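Local structure of GH26C (Muricauda sp. MAR_2010_75, 6Q78) at residues 87-91 with 143-147; 106-111 with 403-408; 273-278 with 316-320. The protein probably hydrolyses internal beta-1,4-mannosidic linkages in mannans, as an endo-mannanase of glycoside hydrolase family 26. All blocks are in the same frame, centred on the assembly; numbering follows the deposited sequence.

Contact 1 of 3, residues 87-91 with 143-147; sequences DAFSS and DVLRA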
loop_
_atom_site.group_PDB
_atom_site.type_symbol
_atom_site.label_atom_id
_atom_site.label_comp_id
_atom_site.label_asym_id
_atom_site.label_seq_id
_atom_site.Cartn_x
_atom_site.Cartn_y
_atom_site.Cartn_z
ATOM N N ASP A 87 2.137 9.823 0.708
ATOM C CA ASP A 87 1.988 11.280 0.574
ATOM C C ASP A 87 3.320 11.999 0.394
ATOM O O ASP A 87 3.539 13.108 0.900
ATOM C CB ASP A 87 1.168 11.859 1.734
ATOM C CG ASP A 87 -0.263 11.359 1.728
ATOM O OD1 ASP A 87 -0.803 11.072 0.662
ATOM O OD2 ASP A 87 -0.864 11.245 2.814
ATOM N N ALA A 88 4.224 11.371 -0.353
ATOM C CA ALA A 88 5.577 11.929 -0.467
ATOM C C ALA A 88 5.573 13.330 -1.090
ATOM O O ALA A 88 6.499 14.109 -0.833
ATOM C CB ALA A 88 6.453 10.991 -1.292
ATOM N N PHE A 89 4.595 13.655 -1.945
ATOM C CA PHE A 89 4.568 14.957 -2.618
ATOM C C PHE A 89 3.688 16.008 -1.929
ATOM O O PHE A 89 3.653 17.155 -2.407
ATOM C CB PHE A 89 4.157 14.786 -4.087
ATOM C CG PHE A 89 5.065 13.865 -4.889
ATOM C CD1 PHE A 89 6.441 13.958 -4.806
ATOM C CD2 PHE A 89 4.514 12.933 -5.745
ATOM C CE1 PHE A 89 7.265 13.110 -5.537
ATOM C CE2 PHE A 89 5.332 12.072 -6.487
ATOM C CZ PHE A 89 6.719 12.170 -6.372
ATOM N N SER A 90 3.057 15.670 -0.797
ATOM C CA SER A 90 2.126 16.585 -0.132
ATOM C C SER A 90 2.264 16.645 1.390
ATOM O O SER A 90 1.610 17.500 2.019
ATOM C CB SER A 90 0.685 16.160 -0.461
ATOM O OG SER A 90 0.445 14.789 -0.086
ATOM N N SER A 91 3.060 15.771 2.015
ATOM C CA SER A 91 3.228 15.758 3.465
ATOM C C SER A 91 4.714 15.742 3.772
ATOM O O SER A 91 5.448 14.890 3.258
ATOM C CB SER A 91 2.530 14.543 4.091
ATOM O OG SER A 91 2.378 14.730 5.511
ATOM N N ASP A 143 -0.909 14.542 -7.765
ATOM C CA ASP A 143 0.318 13.881 -7.301
ATOM C C ASP A 143 0.466 12.497 -7.932
ATOM O O ASP A 143 1.586 12.095 -8.297
ATOM C CB ASP A 143 0.298 13.754 -5.767
ATOM C CG ASP A 143 0.528 15.072 -5.047
ATOM O OD1 ASP A 143 0.375 15.095 -3.775
ATOM O OD2 ASP A 143 0.832 16.074 -5.711
ATOM N N VAL A 144 -0.653 11.775 -8.108
ATOM C CA VAL A 144 -0.613 10.453 -8.736
ATOM C C VAL A 144 -0.206 10.560 -10.209
ATOM O O VAL A 144 0.587 9.737 -10.709
ATOM C CB VAL A 144 -1.979 9.767 -8.544
ATOM C CG1 VAL A 144 -2.167 8.534 -9.476
ATOM C CG2 VAL A 144 -2.107 9.317 -7.082
ATOM N N LEU A 145 -0.760 11.544 -10.929
ATOM C CA LEU A 145 -0.380 11.711 -12.329
ATOM C C LEU A 145 1.074 12.124 -12.447
ATOM O O LEU A 145 1.787 11.631 -13.349
ATOM C CB LEU A 145 -1.278 12.730 -13.040
ATOM C CG LEU A 145 -2.767 12.396 -13.092
ATOM C CD1 LEU A 145 -3.513 13.564 -13.794
ATOM C CD2 LEU A 145 -2.991 11.101 -13.860
ATOM N N ARG A 146 1.541 13.019 -11.556
ATOM C CA ARG A 146 2.961 13.386 -11.508
ATOM C C ARG A 146 3.821 12.149 -11.278
ATOM O O ARG A 146 4.833 11.919 -11.973
ATOM C CB ARG A 146 3.171 14.376 -10.357
ATOM C CG ARG A 146 4.633 14.590 -9.885
ATOM C CD ARG A 146 4.661 15.717 -8.853
ATOM N NE ARG A 146 5.931 15.886 -8.172
ATOM C CZ ARG A 146 6.099 16.702 -7.139
ATOM N NH1 ARG A 146 5.063 17.391 -6.667
ATOM N NH2 ARG A 146 7.293 16.818 -6.567
ATOM N N ALA A 147 3.424 11.318 -10.309
ATOM C CA ALA A 147 4.186 10.102 -10.035
ATOM C C ALA A 147 4.243 9.205 -11.267
ATOM O O ALA A 147 5.323 8.718 -11.647
ATOM C CB ALA A 147 3.566 9.350 -8.843
HETATM O O HOH W 1 1.708 13.061 -2.341
HETATM O O HOH W 2 5.338 18.731 -3.804
#

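Contact 2 of 3, residues 106-111 with 403-408; sequences TGSDPG and ILADDL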
loop_
_atom_site.group_PDB
_atom_site.type_symbol
_atom_site.label_atom_id
_atom_site.label_comp_id
_atom_site.label_asym_id
_atom_site.label_seq_id
_atom_site.Cartn_x
_atom_site.Cartn_y
_atom_site.Cartn_z
ATOM N N THR A 106 18.038 12.460 -0.273
ATOM C CA THR A 106 18.859 11.596 -1.122
ATOM C C THR A 106 19.193 12.194 -2.479
ATOM O O THR A 106 20.095 11.670 -3.154
ATOM C CB THR A 106 18.161 10.253 -1.406
ATOM O OG1 THR A 106 17.088 10.441 -2.363
ATOM C CG2 THR A 106 17.634 9.610 -0.139
ATOM N N GLY A 107 18.485 13.237 -2.897
ATOM C CA GLY A 107 18.597 13.758 -4.250
ATOM C C GLY A 107 17.674 13.102 -5.250
ATOM O O GLY A 107 17.506 13.653 -6.366
ATOM N N SER A 108 17.062 11.960 -4.895
ATOM C CA SER A 108 16.103 11.274 -5.751
ATOM C C SER A 108 14.730 11.278 -5.107
ATOM O O SER A 108 14.618 11.158 -3.894
ATOM C CB SER A 108 16.537 9.825 -5.962
ATOM O OG SER A 108 15.565 9.136 -6.747
ATOM N N ASP A 109 13.683 11.396 -5.924
ATOM C CA ASP A 109 12.335 11.097 -5.435
ATOM C C ASP A 109 12.232 9.618 -5.046
ATOM O O ASP A 109 13.056 8.794 -5.436
ATOM C CB ASP A 109 11.307 11.383 -6.529
ATOM C CG ASP A 109 10.840 12.821 -6.559
ATOM O OD1 ASP A 109 10.704 13.432 -5.475
ATOM O OD2 ASP A 109 10.562 13.357 -7.670
ATOM N N PRO A 110 11.243 9.263 -4.231
ATOM C CA PRO A 110 10.967 7.847 -3.968
ATOM C C PRO A 110 10.594 7.127 -5.267
ATOM O O PRO A 110 10.216 7.765 -6.261
ATOM C CB PRO A 110 9.792 7.893 -2.969
ATOM C CG PRO A 110 9.110 9.217 -3.300
ATOM C CD PRO A 110 10.216 10.165 -3.669
ATOM N N GLY A 111 10.666 5.772 -5.240
ATOM C CA GLY A 111 10.207 5.042 -6.422
ATOM C C GLY A 111 8.736 4.711 -6.430
ATOM O O GLY A 111 8.212 4.168 -7.406
ATOM N N ILE A 403 15.692 0.552 -4.838
ATOM C CA ILE A 403 15.323 1.298 -6.052
ATOM C C ILE A 403 14.514 2.531 -5.646
ATOM O O ILE A 403 13.411 2.401 -5.105
ATOM C CB ILE A 403 14.516 0.404 -7.016
ATOM C CG1 ILE A 403 15.361 -0.811 -7.408
ATOM C CG2 ILE A 403 14.019 1.141 -8.258
ATOM C CD1 ILE A 403 14.591 -1.812 -8.243
ATOM N N LEU A 404 15.049 3.729 -5.934
ATOM C CA LEU A 404 14.335 5.002 -5.837
ATOM C C LEU A 404 13.981 5.472 -7.254
ATOM O O LEU A 404 14.260 4.780 -8.230
ATOM C CB LEU A 404 15.189 6.033 -5.097
ATOM C CG LEU A 404 15.558 5.681 -3.653
ATOM C CD1 LEU A 404 16.462 6.754 -3.024
ATOM C CD2 LEU A 404 14.316 5.481 -2.796
ATOM N N ALA A 405 13.410 6.678 -7.379
ATOM C CA ALA A 405 12.994 7.141 -8.702
ATOM C C ALA A 405 14.139 7.125 -9.704
ATOM O O ALA A 405 13.960 6.706 -10.847
ATOM C CB ALA A 405 12.391 8.553 -8.635
ATOM N N ASP A 406 15.337 7.536 -9.293
ATOM C CA ASP A 406 16.408 7.680 -10.275
ATOM C C ASP A 406 16.777 6.351 -10.899
ATOM O O ASP A 406 17.120 6.317 -12.092
ATOM C CB ASP A 406 17.602 8.428 -9.687
ATOM C CG ASP A 406 17.359 9.938 -9.585
ATOM O OD1 ASP A 406 16.341 10.437 -10.106
ATOM O OD2 ASP A 406 18.177 10.647 -8.953
ATOM N N ASP A 407 16.640 5.240 -10.166
ATOM C CA ASP A 407 17.005 3.955 -10.755
ATOM C C ASP A 407 15.809 3.063 -11.081
ATOM O O ASP A 407 15.968 1.853 -11.292
ATOM C CB ASP A 407 18.118 3.239 -9.983
ATOM C CG ASP A 407 17.837 3.092 -8.518
ATOM O OD1 ASP A 407 17.178 3.973 -7.938
ATOM O OD2 ASP A 407 18.376 2.119 -7.931
ATOM N N LEU A 408 14.620 3.648 -11.213
ATOM C CA LEU A 408 13.472 2.832 -11.572
ATOM C C LEU A 408 13.647 2.240 -12.970
ATOM O O LEU A 408 14.028 2.959 -13.903
ATOM C CB LEU A 408 12.213 3.687 -11.602
ATOM C CG LEU A 408 11.498 3.955 -10.288
ATOM C CD1 LEU A 408 10.547 5.137 -10.492
ATOM C CD2 LEU A 408 10.752 2.696 -9.771
HETATM O O HOH W 3 18.688 13.242 -9.310
HETATM O O HOH W 4 14.319 11.925 -8.737
#

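Contact 3 of 3, residues 273-278 with 316-320; sequences NRFFSE and KLKIV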
loop_
_atom_site.group_PDB
_atom_site.type_symbol
_atom_site.label_atom_id
_atom_site.label_comp_id
_atom_site.label_asym_id
_atom_site.label_seq_id
_atom_site.Cartn_x
_atom_site.Cartn_y
_atom_site.Cartn_z
ATOM N N ASN A 273 1.039 -7.399 11.622
ATOM C CA ASN A 273 2.134 -8.346 11.854
ATOM C C ASN A 273 1.767 -9.480 12.811
ATOM O O ASN A 273 2.664 -10.126 13.363
ATOM C CB ASN A 273 3.376 -7.618 12.373
ATOM C CG ASN A 273 3.160 -7.078 13.784
ATOM O OD1 ASN A 273 2.163 -7.404 14.422
ATOM N ND2 ASN A 273 4.097 -6.303 14.284
ATOM N N ARG A 274 0.474 -9.750 12.980
ATOM C CA ARG A 274 -0.017 -10.642 14.028
ATOM C C ARG A 274 -0.193 -12.067 13.495
ATOM O O ARG A 274 -1.261 -12.658 13.544
ATOM C CB ARG A 274 -1.318 -10.106 14.610
ATOM C CG ARG A 274 -1.102 -8.779 15.339
ATOM C CD ARG A 274 -2.465 -8.138 15.646
ATOM N NE ARG A 274 -3.173 -8.972 16.600
ATOM C CZ ARG A 274 -3.088 -8.845 17.919
ATOM N NH1 ARG A 274 -2.316 -7.908 18.458
ATOM N NH2 ARG A 274 -3.779 -9.658 18.702
ATOM N N PHE A 275 0.904 -12.601 12.958
ATOM C CA PHE A 275 0.946 -13.980 12.512
ATOM C C PHE A 275 2.379 -14.483 12.601
ATOM O O PHE A 275 3.341 -13.710 12.505
ATOM C CB PHE A 275 0.417 -14.095 11.064
ATOM C CG PHE A 275 1.263 -13.388 10.051
ATOM C CD1 PHE A 275 2.297 -14.044 9.374
ATOM C CD2 PHE A 275 1.022 -12.055 9.754
ATOM C CE1 PHE A 275 3.069 -13.380 8.415
ATOM C CE2 PHE A 275 1.814 -11.390 8.811
ATOM C CZ PHE A 275 2.842 -12.054 8.157
ATOM N N PHE A 276 2.501 -15.802 12.758
ATOM C CA PHE A 276 3.789 -16.472 12.816
ATOM C C PHE A 276 3.861 -17.663 11.885
ATOM O O PHE A 276 4.852 -18.410 11.942
ATOM C CB PHE A 276 4.065 -16.992 14.231
ATOM C CG PHE A 276 4.256 -15.915 15.242
ATOM C CD1 PHE A 276 5.513 -15.415 15.493
ATOM C CD2 PHE A 276 3.177 -15.419 15.954
ATOM C CE1 PHE A 276 5.710 -14.435 16.425
ATOM C CE2 PHE A 276 3.364 -14.426 16.887
ATOM C CZ PHE A 276 4.637 -13.934 17.123
ATOM N N SER A 277 2.835 -17.889 11.067
ATOM C CA SER A 277 2.787 -19.069 10.221
ATOM C C SER A 277 2.016 -18.761 8.939
ATOM O O SER A 277 1.244 -17.794 8.857
ATOM C CB SER A 277 2.079 -20.202 10.958
ATOM O OG SER A 277 0.721 -19.879 11.186
ATOM N N GLU A 278 2.228 -19.617 7.929
ATOM C CA GLU A 278 1.457 -19.490 6.690
ATOM C C GLU A 278 -0.036 -19.630 6.955
ATOM O O GLU A 278 -0.843 -18.870 6.408
ATOM C CB GLU A 278 1.891 -20.559 5.682
ATOM C CG GLU A 278 3.293 -20.408 5.178
ATOM C CD GLU A 278 3.707 -21.496 4.187
ATOM O OE1 GLU A 278 2.881 -22.364 3.819
ATOM O OE2 GLU A 278 4.890 -21.469 3.783
ATOM N N LYS A 316 8.421 -13.148 9.489
ATOM C CA LYS A 316 7.080 -12.944 8.980
ATOM C C LYS A 316 7.124 -12.562 7.504
ATOM O O LYS A 316 6.328 -13.071 6.700
ATOM C CB LYS A 316 6.380 -11.896 9.838
ATOM C CG LYS A 316 6.127 -12.357 11.285
ATOM C CD LYS A 316 5.731 -11.147 12.138
ATOM C CE LYS A 316 5.641 -11.521 13.622
ATOM N NZ LYS A 316 5.228 -10.266 14.371
ATOM N N LEU A 317 8.075 -11.701 7.109
ATOM C CA LEU A 317 8.167 -11.336 5.695
ATOM C C LEU A 317 8.545 -12.534 4.834
ATOM O O LEU A 317 8.140 -12.594 3.656
ATOM C CB LEU A 317 9.122 -10.150 5.499
ATOM C CG LEU A 317 8.996 -9.375 4.174
ATOM C CD1 LEU A 317 7.575 -8.884 3.950
ATOM C CD2 LEU A 317 9.969 -8.200 4.157
ATOM N N LYS A 318 9.337 -13.484 5.392
ATOM C CA LYS A 318 9.711 -14.673 4.632
ATOM C C LYS A 318 8.499 -15.542 4.360
ATOM O O LYS A 318 8.398 -16.174 3.291
ATOM C CB LYS A 318 10.805 -15.454 5.365
ATOM C CG LYS A 318 11.264 -16.714 4.616
ATOM C CD LYS A 318 11.990 -16.346 3.312
ATOM C CE LYS A 318 12.632 -17.612 2.689
ATOM N NZ LYS A 318 13.134 -17.347 1.307
ATOM N N ILE A 319 7.567 -15.603 5.322
ATOM C CA ILE A 319 6.314 -16.314 5.087
ATOM C C ILE A 319 5.586 -15.706 3.894
ATOM O O ILE A 319 5.090 -16.422 3.020
ATOM C CB ILE A 319 5.425 -16.245 6.339
ATOM C CG1 ILE A 319 5.983 -17.146 7.460
ATOM C CG2 ILE A 319 4.008 -16.606 5.998
ATOM C CD1 ILE A 319 5.281 -16.879 8.800
ATOM N N VAL A 320 5.403 -14.381 3.912
ATOM C CA VAL A 320 4.760 -13.704 2.788
ATOM C C VAL A 320 5.516 -13.988 1.501
ATOM O O VAL A 320 4.915 -14.284 0.459
ATOM C CB VAL A 320 4.654 -12.192 3.063
ATOM C CG1 VAL A 320 3.963 -11.421 1.894
ATOM C CG2 VAL A 320 3.909 -11.947 4.404
#

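Contact 1 of 3, residues 87-91 with 143-147
Phe89 and Arg146 meet face to face: the guanidinium lies almost flat on the phenyl ring, the planes inclined by 15° and the centres 4.0 Å apart, a stack that is also a cation-pi contact. Within it, Arg146 NH2 sits 3.5 Å from Phe89 CD1, while NE passes over the middle of the ring. The arginine reaches this place by leaving helix 132-150 with CG opposite its own backbone N (chi1 164°) and running extended from CG to NE. Its outer end is tied back to the loop by water 2, which accepts from Arg146 NH1 and donates to Phe89 O.

The ring edge turns to the helix itself, where Phe89 CE2 touches Ala147 CB at 4.0 Å and the carbonyl of Asp143 lies near the ring plane. Asp143 packs the flat of its side chain beside the root of the phenylalanine, CG being 3.8 Å from Phe89 CB. Its buried carboxylate makes no direct hydrogen bond to the loop. Instead, water 1 donates to Asp143 OD1 at 2.8 Å, accepts from Phe89 N and bonds Ser90 OG, so one water serves both segments. Leu113 of strand 112-116 backs both Phe89 and Asp143.

Residues 87-90 form a type I turn, closed by Ser90 N on Asp87 O at 3.1 Å. This turn follows strand 81-86 and packs on the helix joining strands 112-116 and 153-157, a loop-on-helix contact within the repeated beta-alpha units of a TIM barrel.

Contact 2 of 3, residues 106-111 with 403-408
The carboxylate of Asp406 is turned so that one face lies against Ser108, whose CB is 3.5 Å from Asp406 OD2 and whose OG also sits over that face. Its oxygens are engaged by water: water 3 donates to Asp406 OD2 and to Gly107 O, while water 4 donates to Asp406 OD1 from a position tilted toward the serine side and accepts from Asp109 N. The second flat group is the carbonyl of Asp109. Ser108 OG donates to its O at 2.9 Å in the carbonyl plane, on a lone pair, whereas Ala405 N, also at 2.9 Å, comes in 37° above that plane.

Ser108 holds its hydroxyl away from its own N (chi1 177°), directing it toward the 403-408 turn; there OG also accepts from Asp406 N at 3.0 Å, a moderately bent bond with an N-H...OG angle of 150°. An alanine here is likely to cost Asp406 N its acceptor and leave the Asp109 carbonyl gripped by Ala405 N without the hydroxyl.

These bonds fasten the loop between helix 101-106 and strand 112-116 of the TIM barrel to the turn after strand 402-403, a short strand that pairs in parallel with strand 81-86. At the joint Gly111 lies close under the turn: a CB on it would fall 3.1 Å from Ile403 O and be tight against Leu408 CD2 as well.

At the other end, Thr106 OG1 and Leu404 CD1 meet tip to tip at 3.8 Å, beside Val397 of helix 390-397. Thr106 OG1 accepts from Ser108 N at 3.0 Å, forming an ST turn, and is hydrogen-bonded to Ile102 O too.

Contact 3 of 3, residues 273-278 with 316-320
Lys316 runs from helix 306-327 along the loop 273-278, and its NZ donates to Asn273 O at 2.8 Å, in the carbonyl plane. The loop follows strand 265-269 of the TIM barrel, and the helix links the next two strands, 293-298 and 330-336. Asn273 O also takes a weak bond from Phe275 N, closing an inverse gamma turn about Arg274. A salt bridge to Asp301 gives the ammonium group a second, charged partner.

The barrel side is the more enclosed: Phe275, Lys316 and Val320 are all buried there. The ring of Phe275 turns its edge to Lys316 O, and its CZ lies 3.9 Å from Val320 CG2, while Met296 of strand 293-298 adjoins both Phe275 and Lys316. With chi1 at 65°, the Phe275 ring is carried toward helix 306-327; Tyr281 of helix 278-281 meets it edge to face.

The outer side is looser. Phe276 is exposed and lies alongside the lysine, pointing the same way; Lys316 CE is over its face, 4.0 Å from CE1, but the 5.1 Å from NZ to the ring centroid allows at most a weak cation-pi attraction. Ile319 bridges the two sides, sending CD1 to within 3.5 Å of Ser277 N, where the loop enters helix 278-281. Buried beneath the extended lysine, Phe275 O has no hydrogen-bonding partner and instead faces Lys316 CG at 3.3 Å.

Contacts 1 and 2 adjoin, with centres 14 Å apart: Phe89 CE1 lies 3.5 Å from Asp109 OD1, and Ala88 CB packs on Pro110 CG at 3.8 Å. Through these touches the loop following strand 81-86 rests on the loop that leads into strand 112-116; along the chain the segments of the two contacts alternate. Contact 3 lies across the centre of the chain from contact 1, with about 31 Å between their centres, and is nested in sequence inside the span closed by contact 2. Segments 87-91 and 273-278 both follow barrel strands and so lie at their C-terminal ends, the side that carries the active site in family 26 enzymes and probably here; no ligand takes part in any of the three contacts.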